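Local coordinates for protein aftrax (Archaeoglobus fulgidus, PDB 3ZC0) that binds duplex RNA as the archaeal C3PO, a translin-family assembly, and probably cleaves it at a magnesium-dependent active site, at residues Val85-Ile94 with Gly114-Tyr125; Leu142-Met153 with Leu170-Lys181. The protein carries 1 engineered substitution. One frame throughout, in Å; residues are numbered along the deposited sequence.

Contact 1: residues Val85-Ile94 with Gly114-Tyr125. Engineered in segment 114-125: Ala117 (natural residue Asp). With MG (magnesium ion), chain U.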
loop_
_atom_site.group_PDB
_atom_site.type_symbol
_atom_site.label_atom_id
_atom_site.label_comp_id
_atom_site.label_asym_id
_atom_site.label_seq_id
_atom_site.Cartn_x
_atom_site.Cartn_y
_atom_site.Cartn_z
ATOM N N VAL E 85 -15.891 24.114 6.899
ATOM C CA VAL E 85 -15.200 24.715 8.033
ATOM C C VAL E 85 -13.905 25.394 7.578
ATOM O O VAL E 85 -13.660 26.541 7.948
ATOM C CB VAL E 85 -14.915 23.721 9.175
ATOM C CG1 VAL E 85 -14.162 24.414 10.290
ATOM C CG2 VAL E 85 -16.204 23.132 9.716
ATOM N N GLU E 86 -13.098 24.712 6.759
ATOM C CA GLU E 86 -11.835 25.289 6.291
ATOM C C GLU E 86 -12.066 26.662 5.650
ATOM O O GLU E 86 -11.450 27.664 6.053
ATOM C CB GLU E 86 -11.125 24.343 5.302
ATOM C CG GLU E 86 -9.753 24.836 4.745
ATOM C CD GLU E 86 -9.219 23.960 3.613
ATOM O OE1 GLU E 86 -9.909 22.998 3.227
ATOM O OE2 GLU E 86 -8.111 24.221 3.096
ATOM N N ALA E 87 -12.972 26.699 4.673
ATOM C CA ALA E 87 -13.309 27.939 3.957
ATOM C C ALA E 87 -13.782 29.061 4.878
ATOM O O ALA E 87 -13.384 30.227 4.707
ATOM C CB ALA E 87 -14.372 27.661 2.890
ATOM N N ILE E 88 -14.628 28.705 5.850
ATOM C CA ILE E 88 -15.119 29.699 6.797
ATOM C C ILE E 88 -14.011 30.229 7.702
ATOM O O ILE E 88 -13.799 31.435 7.789
ATOM C CB ILE E 88 -16.241 29.171 7.682
ATOM C CG1 ILE E 88 -17.519 28.956 6.866
ATOM C CG2 ILE E 88 -16.491 30.164 8.805
ATOM C CD1 ILE E 88 -18.452 27.935 7.473
ATOM N N ALA E 89 -13.310 29.327 8.377
ATOM C CA ALA E 89 -12.178 29.716 9.216
ATOM C C ALA E 89 -11.208 30.626 8.463
ATOM O O ALA E 89 -10.811 31.675 8.972
ATOM C CB ALA E 89 -11.461 28.491 9.742
ATOM N N PHE E 90 -10.863 30.235 7.238
ATOM C CA PHE E 90 -9.965 31.019 6.417
ATOM C C PHE E 90 -10.503 32.440 6.187
ATOM O O PHE E 90 -9.828 33.434 6.549
ATOM C CB PHE E 90 -9.695 30.300 5.099
ATOM C CG PHE E 90 -8.784 31.058 4.165
ATOM C CD1 PHE E 90 -7.532 31.459 4.583
ATOM C CD2 PHE E 90 -9.182 31.356 2.871
ATOM C CE1 PHE E 90 -6.690 32.156 3.734
ATOM C CE2 PHE E 90 -8.345 32.040 2.015
ATOM C CZ PHE E 90 -7.095 32.446 2.444
ATOM N N LYS E 91 -11.716 32.534 5.622
ATOM C CA LYS E 91 -12.333 33.851 5.371
ATOM C C LYS E 91 -12.317 34.706 6.623
ATOM O O LYS E 91 -11.931 35.869 6.573
ATOM C CB LYS E 91 -13.772 33.734 4.854
ATOM C CG LYS E 91 -14.221 34.869 3.916
ATOM C CD LYS E 91 -14.487 36.198 4.638
ATOM C CE LYS E 91 -15.217 37.242 3.753
ATOM N NZ LYS E 91 -14.483 37.706 2.519
ATOM N N ASN E 92 -12.732 34.119 7.742
ATOM C CA ASN E 92 -12.708 34.810 9.023
ATOM C C ASN E 92 -11.338 35.387 9.354
ATOM O O ASN E 92 -11.223 36.574 9.690
ATOM C CB ASN E 92 -13.181 33.894 10.151
ATOM C CG ASN E 92 -14.685 33.678 10.125
ATOM O OD1 ASN E 92 -15.409 34.352 9.385
ATOM N ND2 ASN E 92 -15.163 32.746 10.934
ATOM N N ALA E 93 -10.302 34.560 9.237
ATOM C CA ALA E 93 -8.962 34.996 9.599
ATOM C C ALA E 93 -8.466 36.155 8.718
ATOM O O ALA E 93 -7.965 37.173 9.220
ATOM C CB ALA E 93 -7.987 33.822 9.562
ATOM N N ILE E 94 -8.600 36.025 7.405
ATOM C CA ILE E 94 -8.094 37.103 6.568
ATOM C C ILE E 94 -8.969 38.349 6.693
ATOM O O ILE E 94 -8.586 39.426 6.237
ATOM C CB ILE E 94 -7.988 36.704 5.088
ATOM C CG1 ILE E 94 -9.380 36.571 4.492
ATOM C CG2 ILE E 94 -7.190 35.424 4.937
ATOM C CD1 ILE E 94 -9.377 36.582 3.031
ATOM N N GLY E 114 -11.147 20.994 9.840
ATOM C CA GLY E 114 -11.310 22.172 9.010
ATOM C C GLY E 114 -10.363 23.287 9.407
ATOM O O GLY E 114 -9.735 23.913 8.541
ATOM N N PHE E 115 -10.246 23.544 10.709
ATOM C CA PHE E 115 -9.358 24.617 11.159
ATOM C C PHE E 115 -7.899 24.271 10.893
ATOM O O PHE E 115 -7.117 25.118 10.362
ATOM C CB PHE E 115 -9.590 24.946 12.635
ATOM C CG PHE E 115 -10.714 25.928 12.864
ATOM C CD1 PHE E 115 -12.029 25.491 12.992
ATOM C CD2 PHE E 115 -10.458 27.285 12.940
ATOM C CE1 PHE E 115 -13.057 26.385 13.196
ATOM C CE2 PHE E 115 -11.478 28.187 13.148
ATOM C CZ PHE E 115 -12.782 27.734 13.272
ATOM N N ALA E 116 -7.538 23.029 11.243
ATOM C CA ALA E 116 -6.179 22.547 10.959
ATOM C C ALA E 116 -5.835 22.734 9.475
ATOM O O ALA E 116 -4.775 23.262 9.131
ATOM C CB ALA E 116 -5.994 21.092 11.386
ATOM N N ALA E 117 -6.762 22.330 8.611
ATOM C CA ALA E 117 -6.655 22.526 7.175
ATOM C C ALA E 117 -6.423 23.980 6.818
ATOM O O ALA E 117 -5.615 24.288 5.928
ATOM C CB ALA E 117 -7.919 22.042 6.495
ATOM N N ALA E 118 -7.160 24.873 7.480
ATOM C CA ALA E 118 -7.087 26.300 7.152
ATOM C C ALA E 118 -5.693 26.872 7.395
ATOM O O ALA E 118 -5.280 27.810 6.687
ATOM C CB ALA E 118 -8.148 27.106 7.906
ATOM N N VAL E 119 -4.974 26.301 8.374
ATOM C CA VAL E 119 -3.560 26.683 8.568
ATOM C C VAL E 119 -2.707 26.830 7.282
ATOM O O VAL E 119 -1.964 27.809 7.124
ATOM C CB VAL E 119 -2.832 25.753 9.535
ATOM C CG1 VAL E 119 -1.405 26.273 9.792
ATOM C CG2 VAL E 119 -3.602 25.680 10.833
ATOM N N GLY E 120 -2.826 25.870 6.366
ATOM C CA GLY E 120 -2.082 25.900 5.113
ATOM C C GLY E 120 -2.504 27.008 4.176
ATOM O O GLY E 120 -1.651 27.590 3.477
ATOM N N GLU E 121 -3.810 27.303 4.155
ATOM C CA GLU E 121 -4.302 28.378 3.297
ATOM C C GLU E 121 -3.757 29.682 3.861
ATOM O O GLU E 121 -3.358 30.596 3.122
ATOM C CB GLU E 121 -5.831 28.408 3.245
ATOM C CG GLU E 121 -6.480 27.101 2.836
ATOM C CD GLU E 121 -6.113 26.656 1.427
ATOM O OE1 GLU E 121 -5.534 27.469 0.670
ATOM O OE2 GLU E 121 -6.396 25.481 1.079
ATOM N N LEU E 122 -3.725 29.748 5.189
ATOM C CA LEU E 122 -3.126 30.885 5.851
ATOM C C LEU E 122 -1.666 31.019 5.423
ATOM O O LEU E 122 -1.207 32.124 5.122
ATOM C CB LEU E 122 -3.273 30.774 7.368
ATOM C CG LEU E 122 -4.697 31.084 7.846
ATOM C CD1 LEU E 122 -4.843 30.894 9.337
ATOM C CD2 LEU E 122 -5.067 32.500 7.458
ATOM N N ARG E 123 -0.940 29.905 5.371
ATOM C CA ARG E 123 0.437 29.970 4.885
ATOM C C ARG E 123 0.507 30.623 3.503
ATOM O O ARG E 123 1.226 31.623 3.343
ATOM C CB ARG E 123 1.146 28.614 4.872
ATOM C CG ARG E 123 2.341 28.618 3.933
ATOM C CD ARG E 123 3.338 27.515 4.201
ATOM N NE ARG E 123 4.395 27.465 3.183
ATOM C CZ ARG E 123 5.397 28.345 3.071
ATOM N NH1 ARG E 123 5.486 29.384 3.893
ATOM N NH2 ARG E 123 6.317 28.194 2.122
ATOM N N ARG E 124 -0.236 30.100 2.520
ATOM C CA ARG E 124 -0.229 30.758 1.190
ATOM C C ARG E 124 -0.474 32.253 1.294
ATOM O O ARG E 124 0.328 33.039 0.809
ATOM C CB ARG E 124 -1.255 30.187 0.216
ATOM C CG ARG E 124 -1.151 28.709 0.015
ATOM C CD ARG E 124 -1.993 28.281 -1.155
ATOM N NE ARG E 124 -1.683 26.909 -1.532
ATOM C CZ ARG E 124 -2.359 25.849 -1.112
ATOM N NH1 ARG E 124 -3.402 25.997 -0.299
ATOM N NH2 ARG E 124 -1.989 24.644 -1.515
ATOM N N TYR E 125 -1.565 32.629 1.954
ATOM C CA TYR E 125 -1.920 34.031 2.123
ATOM C C TYR E 125 -0.811 34.896 2.735
ATOM O O TYR E 125 -0.519 35.973 2.215
ATOM C CB TYR E 125 -3.186 34.142 2.958
ATOM C CG TYR E 125 -3.851 35.496 2.926
ATOM C CD1 TYR E 125 -4.617 35.896 1.836
ATOM C CD2 TYR E 125 -3.726 36.371 3.996
ATOM C CE1 TYR E 125 -5.237 37.136 1.813
ATOM C CE2 TYR E 125 -4.344 37.601 3.985
ATOM C CZ TYR E 125 -5.097 37.979 2.894
ATOM O OH TYR E 125 -5.714 39.206 2.902
HETATM MG MG MG U . -6.998 23.523 1.370
HETATM O O HOH W 1 -5.484 23.716 2.750
#
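Glu86 and Glu121 reach one magnesium ion by different torsions: Glu86 holds CG anti to its backbone N and runs on extended, whereas Glu121, with CG anti to the carbonyl carbon, folds at chi2 (-63°). In this engineered chain they are the two carboxylates that hold the ion, in an all-helical translin/TRAX fold, where segments 85-94 and 114-125, on helices 73-94 and 108-132, cross at -54°, their axes approaching to 7.6 Å. The ion takes Glu86 OE2 at 2.2 Å and Glu121 OE2 at 2.1 Å; water 1, which donates to Ala117 O, and a phosphate of the bound RNA complete the observed ligands. The two OE2 atoms lie close because the cation bridges them, its charge probably offsetting their repulsion. Arg124 NH1 makes a salt bridge, with a weak hydrogen bond, to Glu121 OE1, which also accepts a hydrogen bond from His42 NE2. Ala117, engineered in place of the natural Asp, lays CB against Glu86 CD.

Close approach depends on small residues. Gly114 has no CB, and one would clash with Val85; its O meets Glu86 CA in a C-H...O contact of 3.4 Å. Further along the crossing, Ile94 CG2 lies over the centre of the Tyr125 ring, 3.6 Å from its centroid and 9° off the normal. A serine here in place of Tyr125 would remove the ring and probably leave Ile94 CG2 without its aromatic cover. Ala89 CB sits over a face of Phe115, and Glu121 CB over a face of Phe90, whose edge meets Leu122 CD2.

Contact 2: residues Leu142-Met153 with Leu170-Lys181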
loop_
_atom_site.group_PDB
_atom_site.type_symbol
_atom_site.label_atom_id
_atom_site.label_comp_id
_atom_site.label_asym_id
_atom_site.label_seq_id
_atom_site.Cartn_x
_atom_site.Cartn_y
_atom_site.Cartn_z
ATOM N N LEU E 142 0.734 34.748 10.872
ATOM C CA LEU E 142 1.590 33.874 11.655
ATOM C C LEU E 142 0.953 33.647 13.020
ATOM O O LEU E 142 0.890 32.511 13.512
ATOM C CB LEU E 142 2.979 34.490 11.828
ATOM C CG LEU E 142 4.185 33.807 11.186
ATOM C CD1 LEU E 142 3.831 32.500 10.480
ATOM C CD2 LEU E 142 4.836 34.779 10.226
ATOM N N GLU E 143 0.461 34.736 13.618
ATOM C CA GLU E 143 -0.088 34.682 14.974
ATOM C C GLU E 143 -1.291 33.755 15.025
ATOM O O GLU E 143 -1.313 32.835 15.851
ATOM C CB GLU E 143 -0.438 36.081 15.505
ATOM C CG GLU E 143 0.782 36.965 15.831
ATOM C CD GLU E 143 0.411 38.383 16.296
ATOM O OE1 GLU E 143 -0.794 38.673 16.481
ATOM O OE2 GLU E 143 1.335 39.209 16.479
ATOM N N VAL E 144 -2.272 33.970 14.137
ATOM C CA VAL E 144 -3.433 33.062 14.069
ATOM C C VAL E 144 -3.023 31.601 13.820
ATOM O O VAL E 144 -3.458 30.716 14.556
ATOM C CB VAL E 144 -4.606 33.550 13.114
ATOM C CG1 VAL E 144 -4.117 34.509 12.086
ATOM C CG2 VAL E 144 -5.338 32.374 12.460
ATOM N N MET E 145 -2.165 31.369 12.822
ATOM C CA MET E 145 -1.633 30.034 12.521
ATOM C C MET E 145 -1.149 29.347 13.776
ATOM O O MET E 145 -1.615 28.252 14.134
ATOM C CB MET E 145 -0.489 30.121 11.504
ATOM C CG MET E 145 -0.981 30.417 10.084
ATOM S SD MET E 145 0.297 30.749 8.855
ATOM C CE MET E 145 1.318 29.278 9.079
ATOM N N GLU E 146 -0.224 30.011 14.453
ATOM C CA GLU E 146 0.280 29.533 15.727
ATOM C C GLU E 146 -0.846 29.268 16.742
ATOM O O GLU E 146 -0.795 28.276 17.473
ATOM C CB GLU E 146 1.284 30.536 16.297
ATOM C CG GLU E 146 2.677 30.481 15.695
ATOM C CD GLU E 146 3.532 29.354 16.266
ATOM O OE1 GLU E 146 2.973 28.429 16.905
ATOM O OE2 GLU E 146 4.769 29.400 16.079
ATOM N N LYS E 147 -1.859 30.141 16.779
ATOM C CA LYS E 147 -2.956 30.000 17.740
ATOM C C LYS E 147 -3.695 28.702 17.493
ATOM O O LYS E 147 -3.806 27.867 18.385
ATOM C CB LYS E 147 -3.932 31.172 17.656
ATOM N N ILE E 148 -4.192 28.542 16.270
ATOM C CA ILE E 148 -4.867 27.331 15.841
ATOM C C ILE E 148 -4.041 26.105 16.178
ATOM O O ILE E 148 -4.565 25.144 16.734
ATOM C CB ILE E 148 -5.124 27.334 14.336
ATOM C CG1 ILE E 148 -6.017 28.507 13.936
ATOM C CG2 ILE E 148 -5.791 26.052 13.912
ATOM C CD1 ILE E 148 -6.130 28.707 12.415
ATOM N N TYR E 149 -2.751 26.129 15.863
ATOM C CA TYR E 149 -1.919 24.981 16.216
ATOM C C TYR E 149 -2.001 24.695 17.705
ATOM O O TYR E 149 -2.329 23.573 18.106
ATOM C CB TYR E 149 -0.453 25.144 15.791
ATOM C CG TYR E 149 0.376 23.895 16.080
ATOM C CD1 TYR E 149 0.326 22.793 15.228
ATOM C CD2 TYR E 149 1.189 23.806 17.212
ATOM C CE1 TYR E 149 1.068 21.644 15.493
ATOM C CE2 TYR E 149 1.935 22.660 17.481
ATOM C CZ TYR E 149 1.870 21.581 16.622
ATOM O OH TYR E 149 2.607 20.436 16.876
ATOM N N GLU E 150 -1.734 25.725 18.509
ATOM C CA GLU E 150 -1.732 25.632 19.977
ATOM C C GLU E 150 -3.046 25.054 20.538
ATOM O O GLU E 150 -3.040 24.054 21.269
ATOM C CB GLU E 150 -1.449 27.010 20.585
ATOM C CG GLU E 150 -1.105 27.031 22.075
ATOM C CD GLU E 150 -1.501 28.352 22.761
ATOM O OE1 GLU E 150 -2.321 29.124 22.196
ATOM O OE2 GLU E 150 -0.997 28.612 23.878
ATOM N N ARG E 151 -4.168 25.668 20.170
ATOM C CA ARG E 151 -5.469 25.230 20.665
ATOM C C ARG E 151 -5.831 23.817 20.200
ATOM O O ARG E 151 -6.250 22.988 21.001
ATOM C CB ARG E 151 -6.560 26.241 20.287
ATOM C CG ARG E 151 -6.299 27.649 20.843
ATOM C CD ARG E 151 -7.183 28.006 22.046
ATOM N NE ARG E 151 -7.737 26.821 22.695
ATOM C CZ ARG E 151 -7.094 26.101 23.608
ATOM N NH1 ARG E 151 -5.863 26.450 23.980
ATOM N NH2 ARG E 151 -7.673 25.026 24.137
ATOM N N LEU E 152 -5.650 23.539 18.913
ATOM C CA LEU E 152 -6.006 22.235 18.362
ATOM C C LEU E 152 -5.146 21.100 18.893
ATOM O O LEU E 152 -5.570 19.955 18.879
ATOM C CB LEU E 152 -5.928 22.250 16.840
ATOM C CG LEU E 152 -7.268 22.368 16.121
ATOM C CD1 LEU E 152 -8.169 23.342 16.857
ATOM C CD2 LEU E 152 -7.053 22.798 14.666
ATOM N N MET E 153 -3.934 21.402 19.347
ATOM C CA MET E 153 -3.078 20.339 19.861
ATOM C C MET E 153 -3.688 19.704 21.110
ATOM O O MET E 153 -3.481 18.524 21.400
ATOM C CB MET E 153 -1.668 20.851 20.145
ATOM C CG MET E 153 -0.749 20.786 18.937
ATOM S SD MET E 153 -0.516 19.092 18.341
ATOM C CE MET E 153 0.503 18.403 19.613
ATOM N N LEU E 170 -2.222 18.380 11.784
ATOM C CA LEU E 170 -1.524 19.290 12.674
ATOM C C LEU E 170 -0.027 19.231 12.451
ATOM O O LEU E 170 0.642 20.257 12.537
ATOM C CB LEU E 170 -1.869 19.013 14.136
ATOM C CG LEU E 170 -3.216 19.616 14.540
ATOM C CD1 LEU E 170 -3.546 19.343 15.995
ATOM C CD2 LEU E 170 -3.240 21.108 14.251
ATOM N N ASP E 171 0.506 18.043 12.168
ATOM C CA ASP E 171 1.932 17.947 11.838
ATOM C C ASP E 171 2.257 18.728 10.568
ATOM O O ASP E 171 3.189 19.557 10.553
ATOM C CB ASP E 171 2.403 16.497 11.757
ATOM C CG ASP E 171 2.645 15.906 13.127
ATOM O OD1 ASP E 171 2.739 16.701 14.093
ATOM O OD2 ASP E 171 2.742 14.667 13.243
ATOM N N VAL E 172 1.463 18.496 9.524
ATOM C CA VAL E 172 1.561 19.311 8.321
ATOM C C VAL E 172 1.525 20.801 8.673
ATOM O O VAL E 172 2.404 21.559 8.282
ATOM C CB VAL E 172 0.436 18.987 7.340
ATOM C CG1 VAL E 172 0.558 19.840 6.037
ATOM C CG2 VAL E 172 0.443 17.499 7.047
ATOM N N ALA E 173 0.526 21.203 9.444
ATOM C CA ALA E 173 0.401 22.581 9.879
ATOM C C ALA E 173 1.675 23.101 10.552
ATOM O O ALA E 173 2.123 24.196 10.228
ATOM C CB ALA E 173 -0.801 22.744 10.787
ATOM N N ARG E 174 2.262 22.313 11.456
ATOM C CA ARG E 174 3.476 22.709 12.162
ATOM C C ARG E 174 4.543 23.033 11.140
ATOM O O ARG E 174 5.184 24.097 11.189
ATOM C CB ARG E 174 3.973 21.576 13.049
ATOM C CG ARG E 174 4.658 21.987 14.373
ATOM C CD ARG E 174 5.155 23.422 14.402
ATOM N NE ARG E 174 4.386 24.228 15.350
ATOM C CZ ARG E 174 4.568 25.530 15.570
ATOM N NH1 ARG E 174 5.503 26.195 14.922
ATOM N NH2 ARG E 174 3.808 26.169 16.451
ATOM N N GLY E 175 4.717 22.112 10.198
ATOM C CA GLY E 175 5.659 22.331 9.109
ATOM C C GLY E 175 5.419 23.644 8.383
ATOM O O GLY E 175 6.330 24.448 8.212
ATOM N N GLY E 176 4.180 23.861 7.967
ATOM C CA GLY E 176 3.801 25.102 7.329
ATOM C C GLY E 176 4.175 26.328 8.142
ATOM O O GLY E 176 4.793 27.240 7.617
ATOM N N ILE E 177 3.799 26.352 9.416
ATOM C CA ILE E 177 4.113 27.480 10.284
ATOM C C ILE E 177 5.616 27.754 10.254
ATOM O O ILE E 177 6.043 28.883 10.044
ATOM C CB ILE E 177 3.661 27.229 11.741
ATOM C CG1 ILE E 177 2.161 27.029 11.814
ATOM C CG2 ILE E 177 4.032 28.385 12.632
ATOM C CD1 ILE E 177 1.742 26.258 13.050
ATOM N N GLU E 178 6.422 26.716 10.440
ATOM C CA GLU E 178 7.855 26.941 10.481
ATOM C C GLU E 178 8.355 27.482 9.162
ATOM O O GLU E 178 9.146 28.417 9.126
ATOM C CB GLU E 178 8.585 25.665 10.797
ATOM C CG GLU E 178 9.292 25.730 12.084
ATOM C CD GLU E 178 8.334 25.661 13.247
ATOM O OE1 GLU E 178 7.699 24.595 13.403
ATOM O OE2 GLU E 178 8.224 26.666 14.002
ATOM N N ARG E 179 7.881 26.890 8.076
ATOM C CA ARG E 179 8.314 27.311 6.758
ATOM C C ARG E 179 7.996 28.803 6.628
ATOM O O ARG E 179 8.850 29.605 6.252
ATOM C CB ARG E 179 7.643 26.456 5.664
ATOM C CG ARG E 179 8.371 26.431 4.312
ATOM C CD ARG E 179 7.801 25.364 3.349
ATOM N NE ARG E 179 7.981 23.991 3.827
ATOM C CZ ARG E 179 6.993 23.191 4.233
ATOM N NH1 ARG E 179 5.731 23.617 4.226
ATOM N NH2 ARG E 179 7.263 21.955 4.648
ATOM N N THR E 180 6.786 29.177 7.018
ATOM C CA THR E 180 6.361 30.558 6.929
ATOM C C THR E 180 7.271 31.461 7.770
ATOM O O THR E 180 7.670 32.532 7.319
ATOM C CB THR E 180 4.857 30.715 7.287
ATOM O OG1 THR E 180 4.090 29.813 6.477
ATOM C CG2 THR E 180 4.368 32.140 7.019
ATOM N N LYS E 181 7.634 31.006 8.968
ATOM C CA LYS E 181 8.514 31.786 9.828
ATOM C C LYS E 181 9.818 32.033 9.096
ATOM O O LYS E 181 10.283 33.176 9.017
ATOM C CB LYS E 181 8.753 31.080 11.166
ATOM C CG LYS E 181 7.637 31.289 12.188
ATOM C CD LYS E 181 7.933 30.516 13.446
ATOM C CE LYS E 181 7.112 31.003 14.621
ATOM N NZ LYS E 181 7.646 30.410 15.888
#
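An antiparallel helix pair of the translin fold meets here: segments 142-153 and 170-181 of helices 135-153 and 166-187 run at 154° to each other and pack through an apolar seam edged by a salt-bridge network. Glu146 is the acceptor at its centre. Bent at chi2 (-80°), it presents OE1 to Arg174 NH2 in a salt bridge, while OE2 takes Lys181 NZ at 3.1 Å and, weakly, Arg174 NH1. The carboxylate and guanidinium planes stand 55° apart, so the two groups do not meet as a flat, two-pronged pair. Arg174 NH1 turns also to Glu178, whose OE1 receives its hydrogen on the syn side at 3.1 Å; the two cations probably ease the repulsion between the neighbouring carboxylates.

The Arg174 chain passes across Tyr149. Its guanidinium stands nearly perpendicular to the ring, with CZ 4.5 Å from the centroid in a cation-pi contact and NE over one face; Met153 CG covers the opposite face. At the ring's edge Tyr149 CE1 meets Leu170 O. Ile177 fills the middle of the seam: CD1 touches Tyr149 CB at 3.7 Å, and CG1 receives Met145 CE. Toward one end Leu142 CD1 meets Thr180 CG2 at 3.5 Å; toward the other, Leu170 CD1 reaches Leu152 CB and Met153 SD.

Helix 108-132 lies against both partners, Leu122 meeting Val144 and Met145 while Val119 meets Ala173. Arg124 of a neighbouring subunit packs on Tyr149 and Glu178, and Arg179 forms a salt bridge with an RNA phosphate, which places this helix pair between the fold's interior, another subunit and the nucleic acid.

Both contacts are largely buried, but contact 1 lies about 6 Å from the chain's centre and contact 2 about 15 Å, measured centre to centre. They share no helix, yet touch through helix 108-132, where Ala116 N lies near Leu152 CD2 and Arg123 NH1 probably donates to Thr180 OG1 at 3.0 Å. Here the acidic groups are balanced differently: in contact 1 chiefly by a metal ion at a site facing RNA, in contact 2 by arginine and lysine. Spacing differs too, with glycine and alanine allowing the close crossing of contact 1 and larger side chains filling the wider contact 2.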